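CDNA FLJ56608, highly similar to Homo sapiens chloride channel, calcium activated, family member 1 (CLCA1), mRNA (Homo sapiens, PDB 6PYO) probably regulates calcium-activated chloride conductance and mucus secretion, the chain described here being its von Willebrand factor type A domain, which is thought to engage the TMEM16A channel. Local coordinates at residues 5-9 against 40-45; 25-29 against 77-81; 86-92 against 117-123; 103-107 against 130-134. Residues are numbered along the deposited sequence.

Interaction 1: residues 5-9 against 40-45; sequences GQRIV and VELGSW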
loop_
_atom_site.group_PDB
_atom_site.type_symbol
_atom_site.label_atom_id
_atom_site.label_comp_id
_atom_site.label_asym_id
_atom_site.label_seq_id
_atom_site.Cartn_x
_atom_site.Cartn_y
_atom_site.Cartn_z
ATOM N N GLY A 5 0.230 7.522 19.640
ATOM C CA GLY A 5 1.554 7.413 19.082
ATOM C C GLY A 5 1.915 6.091 18.455
ATOM O O GLY A 5 3.121 5.776 18.346
ATOM N N GLN A 6 0.917 5.310 18.044
ATOM C CA GLN A 6 1.105 4.082 17.280
ATOM C C GLN A 6 0.956 4.355 15.792
ATOM O O GLN A 6 0.040 5.065 15.351
ATOM C CB GLN A 6 0.113 2.999 17.714
ATOM C CG GLN A 6 0.180 2.741 19.219
ATOM C CD GLN A 6 -1.141 2.208 19.771
ATOM O OE1 GLN A 6 -2.223 2.646 19.348
ATOM N NE2 GLN A 6 -1.058 1.297 20.735
ATOM N N ARG A 7 1.921 3.852 15.048
ATOM C CA ARG A 7 1.924 3.964 13.605
ATOM C C ARG A 7 0.699 3.278 13.032
ATOM O O ARG A 7 0.313 2.217 13.491
ATOM C CB ARG A 7 3.188 3.290 13.058
ATOM C CG ARG A 7 3.350 3.372 11.532
ATOM C CD ARG A 7 4.654 2.703 11.126
ATOM N NE ARG A 7 5.212 3.271 9.916
ATOM C CZ ARG A 7 6.312 2.820 9.342
ATOM N NH1 ARG A 7 6.929 1.772 9.861
ATOM N NH2 ARG A 7 6.778 3.371 8.245
ATOM N N ILE A 8 0.119 3.876 11.996
ATOM C CA ILE A 8 -0.938 3.274 11.200
ATOM C C ILE A 8 -0.405 3.119 9.788
ATOM O O ILE A 8 0.022 4.098 9.190
ATOM C CB ILE A 8 -2.222 4.131 11.170
ATOM C CG1 ILE A 8 -2.775 4.313 12.582
ATOM C CG2 ILE A 8 -3.189 3.481 10.152
ATOM C CD1 ILE A 8 -3.766 5.446 12.671
ATOM N N VAL A 9 -0.461 1.917 9.241
ATOM C CA VAL A 9 0.115 1.637 7.934
ATOM C C VAL A 9 -0.818 0.700 7.208
ATOM O O VAL A 9 -1.310 -0.257 7.800
ATOM C CB VAL A 9 1.521 0.984 8.028
ATOM C CG1 VAL A 9 2.224 1.004 6.667
ATOM C CG2 VAL A 9 2.367 1.687 8.998
ATOM N N VAL A 40 8.293 -3.309 10.189
ATOM C CA VAL A 40 7.254 -2.599 10.929
ATOM C C VAL A 40 7.449 -2.915 12.410
ATOM O O VAL A 40 7.831 -4.035 12.773
ATOM C CB VAL A 40 5.857 -2.943 10.381
ATOM C CG1 VAL A 40 5.424 -4.331 10.755
ATOM C CG2 VAL A 40 4.823 -1.903 10.845
ATOM N N GLU A 41 7.276 -1.900 13.260
ATOM C CA GLU A 41 7.624 -1.969 14.675
ATOM C C GLU A 41 6.456 -2.472 15.523
ATOM O O GLU A 41 5.274 -2.279 15.194
ATOM C CB GLU A 41 8.072 -0.589 15.202
ATOM C CG GLU A 41 6.984 0.575 15.147
ATOM C CD GLU A 41 7.009 1.454 13.841
ATOM O OE1 GLU A 41 6.989 0.910 12.689
ATOM O OE2 GLU A 41 7.064 2.709 13.974
ATOM N N LEU A 42 6.813 -3.094 16.648
ATOM C CA LEU A 42 5.867 -3.517 17.667
ATOM C C LEU A 42 4.849 -2.422 17.948
ATOM O O LEU A 42 5.209 -1.256 18.138
ATOM C CB LEU A 42 6.658 -3.849 18.943
ATOM C CG LEU A 42 6.009 -4.294 20.246
ATOM C CD1 LEU A 42 5.522 -5.743 20.034
ATOM C CD2 LEU A 42 6.989 -4.215 21.404
ATOM N N GLY A 43 3.585 -2.794 17.996
ATOM C CA GLY A 43 2.557 -1.867 18.398
ATOM C C GLY A 43 1.926 -1.092 17.277
ATOM O O GLY A 43 0.904 -0.429 17.494
ATOM N N SER A 44 2.471 -1.192 16.077
ATOM C CA SER A 44 1.856 -0.587 14.909
ATOM C C SER A 44 0.558 -1.293 14.518
ATOM O O SER A 44 0.440 -2.522 14.620
ATOM C CB SER A 44 2.800 -0.676 13.734
ATOM O OG SER A 44 3.988 -0.006 14.031
ATOM N N TRP A 45 -0.406 -0.488 14.007
ATOM C CA TRP A 45 -1.601 -0.972 13.362
ATOM C C TRP A 45 -1.318 -1.100 11.876
ATOM O O TRP A 45 -0.802 -0.166 11.259
ATOM C CB TRP A 45 -2.777 -0.004 13.630
ATOM C CG TRP A 45 -3.155 -0.023 15.081
ATOM C CD1 TRP A 45 -2.679 0.795 16.083
ATOM C CD2 TRP A 45 -4.062 -0.936 15.702
ATOM N NE1 TRP A 45 -3.270 0.449 17.284
ATOM C CE2 TRP A 45 -4.111 -0.618 17.076
ATOM C CE3 TRP A 45 -4.848 -1.985 15.222
ATOM C CZ2 TRP A 45 -4.924 -1.324 17.969
ATOM C CZ3 TRP A 45 -5.638 -2.680 16.107
ATOM C CH2 TRP A 45 -5.663 -2.351 17.464
HETATM O O HOH W 1 3.958 1.924 16.128
#
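Two neighbouring parallel strands of the alpha/beta VWA fold, 8-14 and 45-51, start here, linked through helix 24-39 as a beta-alpha-beta unit. Trp45 N donates to Arg7 O (2.8 Å) and Val9 N to Trp45 O (2.9 Å), a parallel bridge with Ile8 CA and Trp45 CA 4.8 Å apart and both side chains on one sheet face. With chi1 m and chi2 near 90°, the indole reaches toward Gln6, in the segment leading into strand 8-14, and NE1 donates to Gln6 OE1 (3.2 Å), an oxygen also bonded to Thr2. Arg7 is extended, chi1 to chi3 all t; its NH1 forms a salt bridge with Glu41 OE1 (3.0 Å), which bends inward with chi1 p, while NE pairs with Glu108. In the type II turn 41-44, Ser44 N closes on Glu41 O (3.1 Å), and Ser44 OG, chi1 m, adds a second bond to the same oxygen (2.9 Å). A water accepts from Arg7 N (3.0 Å) and donates to Ser44 OG (2.9 Å). Lys101 is a cation-pi partner of Trp45; Phe35 of helix 24-39 packs on Arg7, Val9 and Val40, and Gln63 of strand 55-63 touches Gln6 and Trp45.

Interaction 2: residues 25-29 against 77-81; sequences LNRLN and LPAAA
Leu25, Asn29 and Pro78 carry most of this contact, in which the loop between helices 67-74 and 87-99 of the VWA domain covers the first turn of helix 24-39. Segment 25-29 is regular helix, with Asn29 N bonded to Leu25 O at 2.9 Å. Segment 77-81 runs the other way along it, Leu77 CA lying 6.2 Å from Asn29 CA and Ala81 CA 7.1 Å from Leu25 CA. Leu77 and Pro78 have polyproline-like angles, Ala79 turns (-82°/-23°), and Ala80 and Ala81 are extended. Leu25, chi1 t and chi2 p, points into the concave side of this bend: CD2 lies 3.7 Å from both Ala79 O and Ala80 CA and 4.1 Å from Ala81 CB, with CD1 4.4 Å from Pro78 CB. Asn29, chi1 m, donates from ND2 to Pro78 O at 3.2 Å, and its OD1 lies 3.3 Å from Leu77 CB. Leu28 CD2 touches Pro78 CD at 3.8 Å; both side chains also reach Leu13 of strand 8-14. With one hydrogen bond across it, to a backbone carbonyl, the contact is otherwise mainly apolar.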
loop_
_atom_site.group_PDB
_atom_site.type_symbol
_atom_site.label_atom_id
_atom_site.label_comp_id
_atom_site.label_asym_id
_atom_site.label_seq_id
_atom_site.Cartn_x
_atom_site.Cartn_y
_atom_site.Cartn_z
ATOM N N LEU A 25 6.025 -9.289 -9.435
ATOM C CA LEU A 25 5.225 -9.775 -8.322
ATOM C C LEU A 25 6.105 -10.402 -7.247
ATOM O O LEU A 25 5.845 -10.228 -6.053
ATOM C CB LEU A 25 4.183 -10.758 -8.827
ATOM C CG LEU A 25 3.105 -11.100 -7.806
ATOM C CD1 LEU A 25 2.244 -9.927 -7.484
ATOM C CD2 LEU A 25 2.258 -12.253 -8.337
ATOM N N ASN A 26 7.168 -11.109 -7.647
ATOM C CA ASN A 26 8.132 -11.621 -6.675
ATOM C C ASN A 26 8.803 -10.482 -5.909
ATOM O O ASN A 26 8.989 -10.574 -4.697
ATOM C CB ASN A 26 9.194 -12.475 -7.371
ATOM C CG ASN A 26 8.756 -13.916 -7.594
ATOM O OD1 ASN A 26 7.964 -14.482 -6.826
ATOM N ND2 ASN A 26 9.268 -14.520 -8.664
ATOM N N ARG A 27 9.165 -9.397 -6.596
ATOM C CA ARG A 27 9.757 -8.264 -5.903
ATOM C C ARG A 27 8.758 -7.608 -4.961
ATOM O O ARG A 27 9.121 -7.197 -3.847
ATOM C CB ARG A 27 10.297 -7.259 -6.911
ATOM C CG ARG A 27 11.672 -7.643 -7.437
ATOM C CD ARG A 27 12.151 -6.696 -8.551
ATOM N NE ARG A 27 11.819 -7.228 -9.872
ATOM C CZ ARG A 27 11.220 -6.533 -10.831
ATOM N NH1 ARG A 27 10.901 -5.263 -10.633
ATOM N NH2 ARG A 27 10.947 -7.106 -12.002
ATOM N N LEU A 28 7.494 -7.512 -5.374
ATOM C CA LEU A 28 6.478 -7.009 -4.462
ATOM C C LEU A 28 6.413 -7.883 -3.222
ATOM O O LEU A 28 6.406 -7.377 -2.098
ATOM C CB LEU A 28 5.116 -6.927 -5.143
ATOM C CG LEU A 28 3.949 -6.470 -4.262
ATOM C CD1 LEU A 28 2.927 -5.721 -5.098
ATOM C CD2 LEU A 28 3.287 -7.664 -3.573
ATOM N N ASN A 29 6.403 -9.201 -3.407
ATOM C CA ASN A 29 6.307 -10.101 -2.262
ATOM C C ASN A 29 7.537 -10.001 -1.373
ATOM O O ASN A 29 7.420 -10.051 -0.149
ATOM C CB ASN A 29 6.106 -11.547 -2.722
ATOM C CG ASN A 29 4.698 -11.819 -3.154
ATOM O OD1 ASN A 29 3.756 -11.200 -2.663
ATOM N ND2 ASN A 29 4.540 -12.715 -4.111
ATOM N N LEU A 77 0.059 -11.959 1.198
ATOM C CA LEU A 77 0.635 -11.274 0.067
ATOM C C LEU A 77 0.176 -11.964 -1.219
ATOM O O LEU A 77 -0.008 -13.181 -1.223
ATOM C CB LEU A 77 2.168 -11.268 0.180
ATOM C CG LEU A 77 2.759 -10.472 1.364
ATOM C CD1 LEU A 77 4.254 -10.769 1.536
ATOM C CD2 LEU A 77 2.542 -8.974 1.181
ATOM N N PRO A 78 -0.045 -11.214 -2.307
ATOM C CA PRO A 78 -0.682 -11.810 -3.501
ATOM C C PRO A 78 0.151 -12.921 -4.119
ATOM O O PRO A 78 1.333 -12.756 -4.398
ATOM C CB PRO A 78 -0.831 -10.637 -4.479
ATOM C CG PRO A 78 -0.310 -9.398 -3.764
ATOM C CD PRO A 78 0.362 -9.814 -2.487
ATOM N N ALA A 79 -0.495 -14.047 -4.374
ATOM C CA ALA A 79 0.168 -15.159 -5.048
ATOM C C ALA A 79 0.196 -14.998 -6.571
ATOM O O ALA A 79 1.078 -15.563 -7.234
ATOM C CB ALA A 79 -0.538 -16.461 -4.676
ATOM N N ALA A 80 -0.717 -14.222 -7.147
ATOM C CA ALA A 80 -0.818 -14.203 -8.601
ATOM C C ALA A 80 -1.272 -12.836 -9.097
ATOM O O ALA A 80 -1.931 -12.071 -8.390
ATOM C CB ALA A 80 -1.781 -15.290 -9.095
ATOM N N ALA A 81 -0.946 -12.569 -10.352
ATOM C CA ALA A 81 -1.193 -11.290 -10.991
ATOM C C ALA A 81 -2.203 -11.482 -12.108
ATOM O O ALA A 81 -2.050 -12.380 -12.945
ATOM C CB ALA A 81 0.121 -10.711 -11.542
#

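Interaction 3: residues 86-92 against 117-123; sequences SICSGLR and DNTISGC
The contact borders the metal-ion-dependent adhesion site (MIDAS) of the VWA domain: Ser86 follows the calcium ligand Thr85, and the Asp117 side chain lies about 6 Å from a bound calcium. Ser86 occupies the N-cap position of helix 87-99, its OG 2.5 Å from Ser89 OG in a hydrogen bond. Segment 117-123 is a loop, helical in phi/psi at 120-122. CA atoms of Ser86 and Asp117 stand 6.8 Å apart, those of Cys88 and Cys123 5.7 Å. Asp117, chi1 t, accepts from Ile87 N at OD2 (2.8 Å). Its OD1 takes Thr119 N (2.9 Å), an Asx turn, and Thr119 OG1 (3.0 Å). A water accepts from Cys88 N (2.8 Å) and donates to Asp117 OD2 (2.7 Å) and Thr119 OG1 (2.8 Å). Cys88, chi1 m, and Cys123, chi1 p, form a disulfide (SG to SG 2.1 Å, chi3 -74°), with Leu91 CD1 4.0 Å from Cys123 SG. Ile87 CD1 meets Ile120 CD1 at 3.7 Å, and both pack on Leu150 of helix 145-152. Arg92 pairs with Glu126 beyond the segments. A covalent link and a carboxylate bond thus tie loop to helix beside the metal.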
loop_
_atom_site.group_PDB
_atom_site.type_symbol
_atom_site.label_atom_id
_atom_site.label_comp_id
_atom_site.label_asym_id
_atom_site.label_seq_id
_atom_site.Cartn_x
_atom_site.Cartn_y
_atom_site.Cartn_z
ATOM N N SER A 86 -6.206 -0.217 -10.970
ATOM C CA SER A 86 -6.731 1.043 -10.437
ATOM C C SER A 86 -6.028 1.341 -9.100
ATOM O O SER A 86 -6.466 0.902 -8.034
ATOM C CB SER A 86 -8.244 0.995 -10.286
ATOM O OG SER A 86 -8.723 2.201 -9.718
ATOM N N ILE A 87 -4.943 2.115 -9.178
ATOM C CA ILE A 87 -4.282 2.570 -7.956
ATOM C C ILE A 87 -5.289 3.269 -7.063
ATOM O O ILE A 87 -5.323 3.058 -5.843
ATOM C CB ILE A 87 -3.078 3.470 -8.288
ATOM C CG1 ILE A 87 -1.964 2.583 -8.846
ATOM C CG2 ILE A 87 -2.657 4.232 -7.033
ATOM C CD1 ILE A 87 -0.727 3.307 -9.274
ATOM N N CYS A 88 -6.153 4.093 -7.662
ATOM C CA CYS A 88 -7.064 4.901 -6.867
ATOM C C CYS A 88 -8.046 4.042 -6.104
ATOM O O CYS A 88 -8.371 4.359 -4.953
ATOM C CB CYS A 88 -7.792 5.927 -7.745
ATOM S SG CYS A 88 -6.721 7.359 -8.165
ATOM N N SER A 89 -8.525 2.937 -6.707
ATOM C CA SER A 89 -9.379 2.024 -5.948
ATOM C C SER A 89 -8.655 1.479 -4.724
ATOM O O SER A 89 -9.268 1.271 -3.668
ATOM C CB SER A 89 -9.834 0.823 -6.796
ATOM O OG SER A 89 -10.352 1.236 -8.039
ATOM N N GLY A 90 -7.370 1.127 -4.892
ATOM C CA GLY A 90 -6.611 0.594 -3.784
ATOM C C GLY A 90 -6.419 1.618 -2.678
ATOM O O GLY A 90 -6.547 1.293 -1.499
ATOM N N LEU A 91 -6.150 2.883 -3.046
ATOM C CA LEU A 91 -5.963 3.921 -2.030
ATOM C C LEU A 91 -7.273 4.249 -1.315
ATOM O O LEU A 91 -7.307 4.357 -0.081
ATOM C CB LEU A 91 -5.351 5.168 -2.654
ATOM C CG LEU A 91 -3.980 5.007 -3.293
ATOM C CD1 LEU A 91 -3.536 6.299 -3.971
ATOM C CD2 LEU A 91 -2.939 4.543 -2.265
ATOM N N ARG A 92 -8.370 4.387 -2.055
ATOM C CA ARG A 92 -9.663 4.613 -1.407
ATOM C C ARG A 92 -9.975 3.494 -0.426
ATOM O O ARG A 92 -10.452 3.740 0.693
ATOM C CB ARG A 92 -10.779 4.726 -2.463
ATOM C CG ARG A 92 -10.916 6.091 -3.137
ATOM C CD ARG A 92 -11.637 6.007 -4.498
ATOM N NE ARG A 92 -11.316 7.176 -5.311
ATOM C CZ ARG A 92 -11.331 7.215 -6.639
ATOM N NH1 ARG A 92 -11.667 6.142 -7.339
ATOM N NH2 ARG A 92 -10.995 8.339 -7.261
ATOM N N ASP A 117 -0.452 3.093 -14.676
ATOM C CA ASP A 117 -1.821 3.538 -14.439
ATOM C C ASP A 117 -1.880 5.026 -14.749
ATOM O O ASP A 117 -1.143 5.810 -14.139
ATOM C CB ASP A 117 -2.219 3.273 -12.993
ATOM C CG ASP A 117 -3.647 3.675 -12.688
ATOM O OD1 ASP A 117 -4.356 4.252 -13.561
ATOM O OD2 ASP A 117 -4.063 3.404 -11.541
ATOM N N ASN A 118 -2.734 5.420 -15.699
ATOM C CA ASN A 118 -2.821 6.811 -16.140
ATOM C C ASN A 118 -4.059 7.514 -15.588
ATOM O O ASN A 118 -4.437 8.591 -16.062
ATOM C CB ASN A 118 -2.780 6.884 -17.678
ATOM C CG ASN A 118 -3.938 6.154 -18.346
ATOM O OD1 ASN A 118 -4.566 5.276 -17.756
ATOM N ND2 ASN A 118 -4.217 6.509 -19.596
ATOM N N THR A 119 -4.696 6.924 -14.586
ATOM C CA THR A 119 -5.871 7.514 -13.966
ATOM C C THR A 119 -5.617 7.958 -12.529
ATOM O O THR A 119 -6.581 8.224 -11.800
ATOM C CB THR A 119 -7.031 6.523 -13.990
ATOM O OG1 THR A 119 -6.920 5.614 -12.886
ATOM C CG2 THR A 119 -7.027 5.724 -15.302
ATOM N N ILE A 120 -4.354 8.068 -12.118
ATOM C CA ILE A 120 -4.046 8.306 -10.701
ATOM C C ILE A 120 -4.577 9.659 -10.250
ATOM O O ILE A 120 -5.129 9.781 -9.147
ATOM C CB ILE A 120 -2.538 8.181 -10.428
ATOM C CG1 ILE A 120 -2.024 6.791 -10.821
ATOM C CG2 ILE A 120 -2.253 8.444 -8.946
ATOM C CD1 ILE A 120 -0.515 6.629 -10.773
ATOM N N SER A 121 -4.450 10.691 -11.104
ATOM C CA SER A 121 -4.902 12.045 -10.769
ATOM C C SER A 121 -6.322 12.054 -10.234
ATOM O O SER A 121 -6.688 12.938 -9.448
ATOM C CB SER A 121 -4.794 12.952 -12.005
ATOM O OG SER A 121 -5.515 12.400 -13.099
ATOM N N GLY A 122 -7.112 11.042 -10.580
ATOM C CA GLY A 122 -8.492 10.999 -10.151
ATOM C C GLY A 122 -8.691 10.902 -8.657
ATOM O O GLY A 122 -9.816 11.117 -8.188
ATOM N N CYS A 123 -7.653 10.561 -7.883
ATOM C CA CYS A 123 -7.816 10.562 -6.431
ATOM C C CYS A 123 -6.973 11.628 -5.734
ATOM O O CYS A 123 -7.018 11.721 -4.500
ATOM C CB CYS A 123 -7.513 9.172 -5.837
ATOM S SG CYS A 123 -6.010 8.301 -6.418
HETATM O O HOH W 2 -6.117 4.695 -10.401
#

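Interaction 4: residues 103-107 against 130-134; sequences PTDGS and SGAII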
loop_
_atom_site.group_PDB
_atom_site.type_symbol
_atom_site.label_atom_id
_atom_site.label_comp_id
_atom_site.label_asym_id
_atom_site.label_seq_id
_atom_site.Cartn_x
_atom_site.Cartn_y
_atom_site.Cartn_z
ATOM N N PRO A 103 -8.431 8.315 12.163
ATOM C CA PRO A 103 -8.206 9.247 11.047
ATOM C C PRO A 103 -7.021 8.833 10.187
ATOM O O PRO A 103 -6.115 8.113 10.614
ATOM C CB PRO A 103 -7.930 10.589 11.736
ATOM C CG PRO A 103 -7.975 10.332 13.242
ATOM C CD PRO A 103 -7.989 8.857 13.464
ATOM N N THR A 104 -7.038 9.312 8.941
ATOM C CA THR A 104 -5.959 9.044 8.005
ATOM C C THR A 104 -4.833 10.066 8.098
ATOM O O THR A 104 -3.705 9.768 7.689
ATOM C CB THR A 104 -6.501 9.009 6.570
ATOM O OG1 THR A 104 -7.402 10.110 6.369
ATOM C CG2 THR A 104 -7.240 7.719 6.317
ATOM N N ASP A 105 -5.085 11.235 8.671
ATOM C CA ASP A 105 -4.027 12.252 8.801
ATOM C C ASP A 105 -2.863 11.722 9.644
ATOM O O ASP A 105 -3.022 11.417 10.828
ATOM C CB ASP A 105 -4.594 13.534 9.420
ATOM C CG ASP A 105 -3.807 14.815 9.012
ATOM O OD1 ASP A 105 -2.569 14.760 8.756
ATOM O OD2 ASP A 105 -4.445 15.898 8.961
ATOM N N GLY A 106 -1.691 11.631 9.040
ATOM C CA GLY A 106 -0.543 11.027 9.672
ATOM C C GLY A 106 -0.466 9.517 9.602
ATOM O O GLY A 106 0.510 8.949 10.098
ATOM N N SER A 107 -1.458 8.845 9.017
ATOM C CA SER A 107 -1.324 7.441 8.662
ATOM C C SER A 107 -0.472 7.296 7.401
ATOM O O SER A 107 -0.251 8.250 6.657
ATOM C CB SER A 107 -2.703 6.798 8.469
ATOM O OG SER A 107 -3.298 7.214 7.254
ATOM N N SER A 130 -6.844 13.428 2.702
ATOM C CA SER A 130 -6.723 12.382 3.711
ATOM C C SER A 130 -5.679 12.739 4.758
ATOM O O SER A 130 -5.837 12.364 5.922
ATOM C CB SER A 130 -6.386 11.043 3.059
ATOM O OG SER A 130 -5.030 10.955 2.650
ATOM N N GLY A 131 -4.628 13.467 4.365
ATOM C CA GLY A 131 -3.490 13.710 5.223
ATOM C C GLY A 131 -2.586 12.513 5.384
ATOM O O GLY A 131 -1.622 12.590 6.154
ATOM N N ALA A 132 -2.896 11.403 4.707
ATOM C CA ALA A 132 -2.051 10.227 4.714
ATOM C C ALA A 132 -0.720 10.536 4.040
ATOM O O ALA A 132 -0.588 11.478 3.261
ATOM C CB ALA A 132 -2.740 9.048 4.012
ATOM N N ILE A 133 0.272 9.733 4.388
ATOM C CA ILE A 133 1.621 9.771 3.829
ATOM C C ILE A 133 1.708 8.590 2.891
ATOM O O ILE A 133 1.578 7.449 3.343
ATOM C CB ILE A 133 2.671 9.631 4.943
ATOM C CG1 ILE A 133 2.571 10.769 5.959
ATOM C CG2 ILE A 133 4.098 9.557 4.433
ATOM C CD1 ILE A 133 2.948 10.297 7.421
ATOM N N ILE A 134 1.912 8.824 1.601
ATOM C CA ILE A 134 1.992 7.727 0.647
ATOM C C ILE A 134 3.457 7.475 0.280
ATOM O O ILE A 134 4.096 8.289 -0.392
ATOM C CB ILE A 134 1.141 8.002 -0.599
ATOM C CG1 ILE A 134 -0.323 8.245 -0.221
ATOM C CG2 ILE A 134 1.178 6.809 -1.513
ATOM C CD1 ILE A 134 -1.091 9.056 -1.229
HETATM O O HOH W 3 -0.728 14.834 7.143
#
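Three hydrogen bonds join the turn at 103-107 to residues 130-134, and the turn's own bonds are local. Thr104 O, the acceptor of a type II turn over residues 104-107, takes both Ser107 N (2.8 Å) and Ser107 OG (2.6 Å). Across the contact, Thr104 OG1 donates to Ser130 O at 2.8 Å, with a weak further bond from Arg99. Gly106 N points almost straight at Gly131 O (3.0 Å, 172°). By contrast, Asp105 N approaches Ser130 O to 3.1 Å at an angle too poor for a bond. Ser107 O accepts from Ile133 N at 2.8 Å; here, in the alpha/beta fold of the VWA domain, the neighbouring parallel strands 108-113 and 133-138 begin, and Ile133 continues the pairing with Ile109. Gly131, the first residue past helix 124-130, has positive phi, and a CB there would clash with Asp105 CG. Ser130 OG accepts from Ala132 N (3.0 Å), an ST turn, and is itself bonded to Val127 O. CA-H...O contacts from Ala132 CA to Thr104 O (3.4 Å) and to Ser107 O (3.3 Å) line the seam, while Ala132 packs on Phe95 of helix 87-99. Beside Asp105, a water lies 2.4 Å from its OD1 and 2.6 Å from Gly131 O.

In the fold
Interactions 1 and 4 lie at the same end of the central sheet, where four parallel strands begin; their centres are 14 Å apart, and they touch where Ile8 CG2 meets Ser107 CB at 3.8 Å. A calcium also lies about 8 Å from the Arg7 side chain and from Gly106. Interactions 2 and 3 flank the end with the Ser16, Ser18 and Thr85 site: a calcium lies about 8 Å from the Ala81 side chain and about 6 Å from that of Asp117. Interactions 1 and 3 have centres 25 Å apart, on opposite sides of the chain's centre, as do interactions 2 and 4. Helix 87-99 leads from 86-92 toward 103-107, and strand 108-113 from there toward 117-123.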